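Local coordinates for protein putative glucarate dehydratase (Pseudomonas fluorescens, PDB 4IT1) that probably dehydrates D-glucarate to 5-dehydro-4-deoxy-D-glucarate, as a magnesium-dependent member of the enolase superfamily, at residues 213-218 against 243-248; 266-271 against 287-292. One frame throughout, in Å; residues are numbered along the deposited sequence.

Interaction 1 (213-218 against 243-248). With MG (magnesium ion), chain E; TLA (L(+)-tartaric acid), chain F.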
loop_
_atom_site.group_PDB
_atom_site.type_symbol
_atom_site.label_atom_id
_atom_site.label_comp_id
_atom_site.label_asym_id
_atom_site.label_seq_id
_atom_site.Cartn_x
_atom_site.Cartn_y
_atom_site.Cartn_z
ATOM N N LYS A 213 14.118 -20.166 -15.357
ATOM C CA LYS A 213 15.183 -19.475 -14.606
ATOM C C LYS A 213 16.286 -20.430 -14.151
ATOM O O LYS A 213 16.023 -21.389 -13.411
ATOM C CB LYS A 213 14.623 -18.731 -13.386
ATOM C CG LYS A 213 15.705 -18.022 -12.563
ATOM C CD LYS A 213 15.123 -17.004 -11.603
ATOM C CE LYS A 213 14.742 -15.708 -12.304
ATOM N NZ LYS A 213 13.713 -14.986 -11.497
ATOM N N LEU A 214 17.518 -20.154 -14.575
ATOM C CA LEU A 214 18.676 -20.923 -14.117
ATOM C C LEU A 214 19.415 -20.276 -12.926
ATOM O O LEU A 214 19.785 -19.095 -12.979
ATOM C CB LEU A 214 19.651 -21.149 -15.274
ATOM C CG LEU A 214 20.949 -21.872 -14.923
ATOM C CD1 LEU A 214 20.719 -23.367 -14.754
ATOM C CD2 LEU A 214 22.015 -21.597 -15.970
ATOM N N LYS A 215 19.632 -21.057 -11.867
ATOM C CA LYS A 215 20.483 -20.638 -10.753
ATOM C C LYS A 215 21.948 -20.669 -11.170
ATOM O O LYS A 215 22.521 -21.743 -11.368
ATOM C CB LYS A 215 20.273 -21.524 -9.527
ATOM C CG LYS A 215 21.162 -21.152 -8.339
ATOM C CD LYS A 215 20.433 -20.301 -7.302
ATOM C CE LYS A 215 20.125 -18.896 -7.795
ATOM N NZ LYS A 215 19.235 -18.163 -6.851
ATOM N N ALA A 216 22.556 -19.493 -11.298
ATOM C CA ALA A 216 23.906 -19.396 -11.863
ATOM C C ALA A 216 24.977 -18.943 -10.862
ATOM O O ALA A 216 24.822 -19.122 -9.650
ATOM C CB ALA A 216 23.900 -18.511 -13.099
ATOM N N GLY A 217 26.062 -18.371 -11.384
ATOM C CA GLY A 217 27.217 -17.987 -10.580
ATOM C C GLY A 217 27.728 -19.145 -9.748
ATOM O O GLY A 217 28.112 -18.972 -8.590
ATOM N N THR A 218 27.710 -20.335 -10.341
ATOM C CA THR A 218 28.116 -21.551 -9.651
ATOM C C THR A 218 29.216 -22.264 -10.428
ATOM O O THR A 218 30.220 -22.669 -9.848
ATOM C CB THR A 218 26.928 -22.503 -9.426
ATOM O OG1 THR A 218 25.841 -21.781 -8.837
ATOM C CG2 THR A 218 27.328 -23.626 -8.496
ATOM N N ASP A 243 20.041 -16.152 -12.382
ATOM C CA ASP A 243 20.369 -15.522 -11.104
ATOM C C ASP A 243 21.780 -15.921 -10.670
ATOM O O ASP A 243 21.953 -16.934 -9.989
ATOM C CB ASP A 243 19.356 -15.937 -10.025
ATOM C CG ASP A 243 19.533 -15.170 -8.716
ATOM O OD1 ASP A 243 20.504 -14.391 -8.596
ATOM O OD2 ASP A 243 18.692 -15.335 -7.801
ATOM N N PRO A 244 22.800 -15.139 -11.070
ATOM C CA PRO A 244 24.156 -15.460 -10.606
ATOM C C PRO A 244 24.450 -15.022 -9.160
ATOM O O PRO A 244 25.594 -15.106 -8.726
ATOM C CB PRO A 244 25.065 -14.704 -11.592
ATOM C CG PRO A 244 24.175 -14.244 -12.709
ATOM C CD PRO A 244 22.814 -14.088 -12.102
ATOM N N ASN A 245 23.433 -14.568 -8.427
ATOM C CA ASN A 245 23.586 -14.150 -7.024
ATOM C C ASN A 245 24.796 -13.236 -6.773
ATOM O O ASN A 245 25.550 -13.431 -5.823
ATOM C CB ASN A 245 23.639 -15.368 -6.092
ATOM C CG ASN A 245 22.272 -15.909 -5.753
ATOM O OD1 ASN A 245 21.983 -17.072 -6.009
ATOM N ND2 ASN A 245 21.424 -15.075 -5.156
ATOM N N GLY A 246 24.972 -12.255 -7.651
ATOM C CA GLY A 246 26.043 -11.276 -7.544
ATOM C C GLY A 246 27.436 -11.853 -7.628
ATOM O O GLY A 246 28.387 -11.236 -7.151
ATOM N N ASN A 247 27.577 -13.027 -8.240
ATOM C CA ASN A 247 28.884 -13.680 -8.261
ATOM C C ASN A 247 29.747 -13.344 -9.457
ATOM O O ASN A 247 30.802 -13.957 -9.654
ATOM C CB ASN A 247 28.758 -15.194 -8.078
ATOM C CG ASN A 247 29.877 -15.770 -7.232
ATOM O OD1 ASN A 247 30.580 -15.045 -6.513
ATOM N ND2 ASN A 247 30.047 -17.081 -7.305
ATOM N N TRP A 248 29.311 -12.372 -10.256
ATOM C CA TRP A 248 30.132 -11.874 -11.366
ATOM C C TRP A 248 30.596 -10.445 -11.140
ATOM O O TRP A 248 29.802 -9.571 -10.791
ATOM C CB TRP A 248 29.380 -11.923 -12.708
ATOM C CG TRP A 248 28.943 -13.286 -13.164
ATOM C CD1 TRP A 248 29.371 -14.495 -12.690
ATOM C CD2 TRP A 248 28.016 -13.573 -14.217
ATOM N NE1 TRP A 248 28.752 -15.513 -13.366
ATOM C CE2 TRP A 248 27.918 -14.977 -14.312
ATOM C CE3 TRP A 248 27.252 -12.777 -15.087
ATOM C CZ2 TRP A 248 27.077 -15.609 -15.240
ATOM C CZ3 TRP A 248 26.422 -13.404 -16.008
ATOM C CH2 TRP A 248 26.344 -14.807 -16.077
HETATM MG MG MG E . 17.915 -14.263 -6.266
HETATM O O1 TLA F . 18.102 -17.153 -3.550
HETATM O O11 TLA F . 19.951 -17.052 -2.440
HETATM C C1 TLA F . 18.966 -17.673 -2.851
HETATM C C2 TLA F . 18.820 -19.106 -2.509
HETATM O O2 TLA F . 19.679 -19.370 -1.435
HETATM C C3 TLA F . 19.296 -19.917 -3.684
HETATM O O3 TLA F . 20.600 -19.483 -4.016
HETATM C C4 TLA F . 19.390 -21.336 -3.262
HETATM O O4 TLA F . 18.482 -21.789 -2.572
HETATM O O41 TLA F . 20.388 -21.966 -3.572
HETATM O O HOH W 1 23.710 -18.651 -7.289
HETATM O O HOH W 2 19.600 -12.950 -6.593
HETATM O O HOH W 3 18.848 -14.817 -4.532
HETATM O O HOH W 4 16.420 -15.660 -5.800
#
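At the C-terminal ends of two neighbouring parallel strands of the enolase-type barrel, K215, the predicted proton acceptor, meets the magnesium ligand D243. The two side chains lie on the same face of the sheet, side by side and pointing the same way. K215 NZ is 3.0 Å from D243 OD2, a salt bridge whose hydrogen bond is weak. D243 OD2 also binds magnesium, at 2.0 Å. The other oxygen, OD1, takes the backbone N-H of N245 from above the carboxylate plane, which closes an Asx turn. It also accepts from a metal-bound water. The carboxylate is therefore fixed through both oxygens.

CG of K215 is anti to the backbone N (chi1 179°), and the chain then bends at chi2 and chi3. The K215 side chain crosses that of N245 at about a right angle, with CE and NZ against OD1. K215 NZ makes a weak bond to N245 OD1 (3.1 Å) and another weak one to the tartrate hydroxyl O3. Y169 OH is a further partner of NZ. N245 ND2 donates to a second metal-bound water, which in turn donates to tartrate O1.

The backbones join through D243 N to L214 O (3.0 Å) and A216 N to D243 O (2.9 Å). G217 packs against P244 and N247 where a side chain would clash. N247 ND2 gives G217 O a straight bond (3.0 Å, 163°), and that oxygen lies nearly in the plane of the N247 amide; N247 OD1 accepts from R445 N. P244 CB sits over the centre of the W248 ring, 3.9 Å above its plane.

Strand 163-170 flanks strand 212-215 on its other side. Helix 221-234 packs on A216 and W248, and the 243-248 loop leads into helix 250-260.

Interaction 2 (266-271 against 287-292). With MG (magnesium ion), chain E.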
loop_
_atom_site.group_PDB
_atom_site.type_symbol
_atom_site.label_atom_id
_atom_site.label_comp_id
_atom_site.label_asym_id
_atom_site.label_seq_id
_atom_site.Cartn_x
_atom_site.Cartn_y
_atom_site.Cartn_z
ATOM N N TYR A 266 15.661 -11.359 -18.870
ATOM C CA TYR A 266 16.331 -10.469 -17.904
ATOM C C TYR A 266 17.443 -11.162 -17.111
ATOM O O TYR A 266 17.470 -12.385 -17.008
ATOM C CB TYR A 266 15.332 -9.767 -16.957
ATOM C CG TYR A 266 14.589 -10.636 -15.940
ATOM C CD1 TYR A 266 15.257 -11.266 -14.885
ATOM C CD2 TYR A 266 13.205 -10.768 -15.996
ATOM C CE1 TYR A 266 14.568 -12.031 -13.943
ATOM C CE2 TYR A 266 12.510 -11.531 -15.059
ATOM C CZ TYR A 266 13.193 -12.162 -14.040
ATOM O OH TYR A 266 12.490 -12.921 -13.114
ATOM N N TYR A 267 18.354 -10.358 -16.563
ATOM C CA TYR A 267 19.424 -10.834 -15.688
ATOM C C TYR A 267 19.088 -10.441 -14.254
ATOM O O TYR A 267 18.924 -9.251 -13.954
ATOM C CB TYR A 267 20.749 -10.175 -16.053
ATOM C CG TYR A 267 21.300 -10.459 -17.437
ATOM C CD1 TYR A 267 20.694 -9.936 -18.583
ATOM C CD2 TYR A 267 22.468 -11.205 -17.594
ATOM C CE1 TYR A 267 21.218 -10.185 -19.847
ATOM C CE2 TYR A 267 23.006 -11.452 -18.849
ATOM C CZ TYR A 267 22.379 -10.946 -19.972
ATOM O OH TYR A 267 22.917 -11.200 -21.214
ATOM N N GLU A 268 18.955 -11.413 -13.367
ATOM C CA GLU A 268 18.738 -11.164 -11.947
ATOM C C GLU A 268 20.055 -11.099 -11.183
ATOM O O GLU A 268 20.777 -12.036 -11.186
ATOM C CB GLU A 268 17.861 -12.255 -11.342
ATOM C CG GLU A 268 17.448 -12.004 -9.898
ATOM C CD GLU A 268 16.979 -13.232 -9.145
ATOM O OE1 GLU A 268 16.472 -14.168 -9.751
ATOM O OE2 GLU A 268 17.100 -13.266 -7.922
ATOM N N ASP A 269 20.357 -9.981 -10.544
ATOM C CA ASP A 269 21.575 -9.845 -9.706
ATOM C C ASP A 269 22.817 -10.475 -10.331
ATOM O O ASP A 269 23.405 -11.384 -9.750
ATOM C CB ASP A 269 21.362 -10.475 -8.320
ATOM C CG ASP A 269 20.300 -9.771 -7.527
ATOM O OD1 ASP A 269 20.339 -8.525 -7.474
ATOM O OD2 ASP A 269 19.415 -10.457 -6.965
ATOM N N PRO A 270 23.211 -10.027 -11.531
ATOM C CA PRO A 270 24.444 -10.625 -12.041
ATOM C C PRO A 270 25.702 -10.144 -11.307
ATOM O O PRO A 270 26.704 -10.855 -11.280
ATOM C CB PRO A 270 24.472 -10.180 -13.505
ATOM C CG PRO A 270 23.602 -8.970 -13.565
ATOM C CD PRO A 270 22.539 -9.182 -12.533
ATOM N N THR A 271 25.637 -8.944 -10.733
ATOM C CA THR A 271 26.798 -8.267 -10.155
ATOM C C THR A 271 26.409 -7.612 -8.815
ATOM O O THR A 271 25.286 -7.134 -8.669
ATOM C CB THR A 271 27.397 -7.273 -11.177
ATOM O OG1 THR A 271 28.760 -6.984 -10.851
ATOM C CG2 THR A 271 26.598 -5.992 -11.267
ATOM N N PRO A 287 17.962 -5.280 -18.913
ATOM C CA PRO A 287 16.973 -5.291 -17.831
ATOM C C PRO A 287 17.468 -6.092 -16.628
ATOM O O PRO A 287 17.586 -7.327 -16.694
ATOM C CB PRO A 287 15.739 -5.966 -18.462
ATOM C CG PRO A 287 16.159 -6.434 -19.827
ATOM C CD PRO A 287 17.644 -6.279 -19.951
ATOM N N LEU A 288 17.764 -5.383 -15.540
ATOM C CA LEU A 288 18.280 -6.023 -14.333
ATOM C C LEU A 288 17.206 -6.187 -13.277
ATOM O O LEU A 288 16.464 -5.248 -12.961
ATOM C CB LEU A 288 19.494 -5.278 -13.785
ATOM C CG LEU A 288 20.633 -5.034 -14.780
ATOM C CD1 LEU A 288 21.767 -4.281 -14.108
ATOM C CD2 LEU A 288 21.136 -6.334 -15.398
ATOM N N ALA A 289 17.124 -7.403 -12.753
ATOM C CA ALA A 289 16.199 -7.749 -11.688
ATOM C C ALA A 289 17.008 -8.013 -10.426
ATOM O O ALA A 289 18.208 -8.307 -10.509
ATOM C CB ALA A 289 15.407 -8.993 -12.064
ATOM N N THR A 290 16.358 -7.923 -9.267
ATOM C CA THR A 290 17.039 -8.191 -8.006
ATOM C C THR A 290 16.141 -8.802 -6.941
ATOM O O THR A 290 14.953 -8.516 -6.869
ATOM C CB THR A 290 17.668 -6.903 -7.407
ATOM O OG1 THR A 290 18.564 -7.255 -6.340
ATOM C CG2 THR A 290 16.601 -5.970 -6.859
ATOM N N ASN A 291 16.729 -9.650 -6.110
ATOM C CA ASN A 291 16.208 -9.841 -4.763
ATOM C C ASN A 291 17.344 -9.821 -3.727
ATOM O O ASN A 291 17.321 -10.534 -2.721
ATOM C CB ASN A 291 15.252 -11.044 -4.660
ATOM C CG ASN A 291 15.895 -12.376 -4.998
ATOM O OD1 ASN A 291 17.080 -12.477 -5.323
ATOM N ND2 ASN A 291 15.091 -13.429 -4.914
ATOM N N MET A 292 18.334 -8.974 -4.002
ATOM C CA MET A 292 19.523 -8.837 -3.156
ATOM C C MET A 292 19.776 -7.392 -2.777
ATOM O O MET A 292 20.012 -7.099 -1.607
ATOM C CB MET A 292 20.759 -9.421 -3.837
ATOM C CG MET A 292 20.829 -10.942 -3.744
ATOM S SD MET A 292 22.192 -11.665 -4.669
ATOM C CE MET A 292 23.562 -11.415 -3.530
HETATM MG MG MG E . 17.915 -14.263 -6.266
HETATM O O HOH W 2 19.600 -12.950 -6.593
HETATM O O HOH W 4 16.420 -15.660 -5.800
HETATM O O HOH W 3 18.848 -14.817 -4.532
#
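Parallel strands 266-268 and 288-290 pair through Y267 with L288 and E268 with A289. With helix 274-284 they form a beta-alpha-beta unit of the barrel, and two magnesium ligands, E268 and N291, sit at or just past their C-terminal ends.

Three backbone bonds hold the strands: Y267 N to P287 O, A289 N to Y267 O, and D269 N to A289 O.

Apolar contacts lie on both faces. Y266 CD1 meets A289 CB at 3.6 Å. On the face of Y267 and L288, L288 CD2 touches Y267 CB at 3.9 Å and also reaches P270 CG.

The polar contacts centre on D269. Its OD1 accepts from T290 OG1 at 2.5 Å, a very short bond. D269 OD2 takes N291 N on its syn side (2.9 Å), close to the carboxylate plane, and also accepts from a metal-bound water. With an alanine in place of D269, the T290 hydroxyl, N291 N and that water would probably lose their acceptor, and the metal-binding asparagine could shift. T290 OG1 also accepts from M292 N, an ST turn.

In this chain D269 meets the metal through that water, while E268 and N291 bind it directly. E268, extended beyond CG, reaches magnesium with OE2 at 2.1 Å, and N291 binds it with OD1 at 2.2 Å. The carboxylate and amide planes stand 80° apart, and the two ligand oxygens, E268 OE2 and N291 OD1, are 2.7 Å from each other.

How the interactions relate
Interaction 1 closes before interaction 2 opens along the chain, and their centres lie 9 Å apart. Both belong to one mixed sheet, where strands 212-215, 240-243, 266-268 and 288-290 run side by side in parallel. The single magnesium joins them: D243 comes from interaction 1, E268 and N291 from interaction 2, and three shared waters complete its shell. D243 OD2 and E268 OE2 are 2.6 Å apart, a closeness the metal probably makes tolerable. Backbone contact continues between them, with a probable hydrogen bond from G246 N to D269 O. Successive strand ends thus build one metal site, beside the predicted proton acceptors K215 and H342.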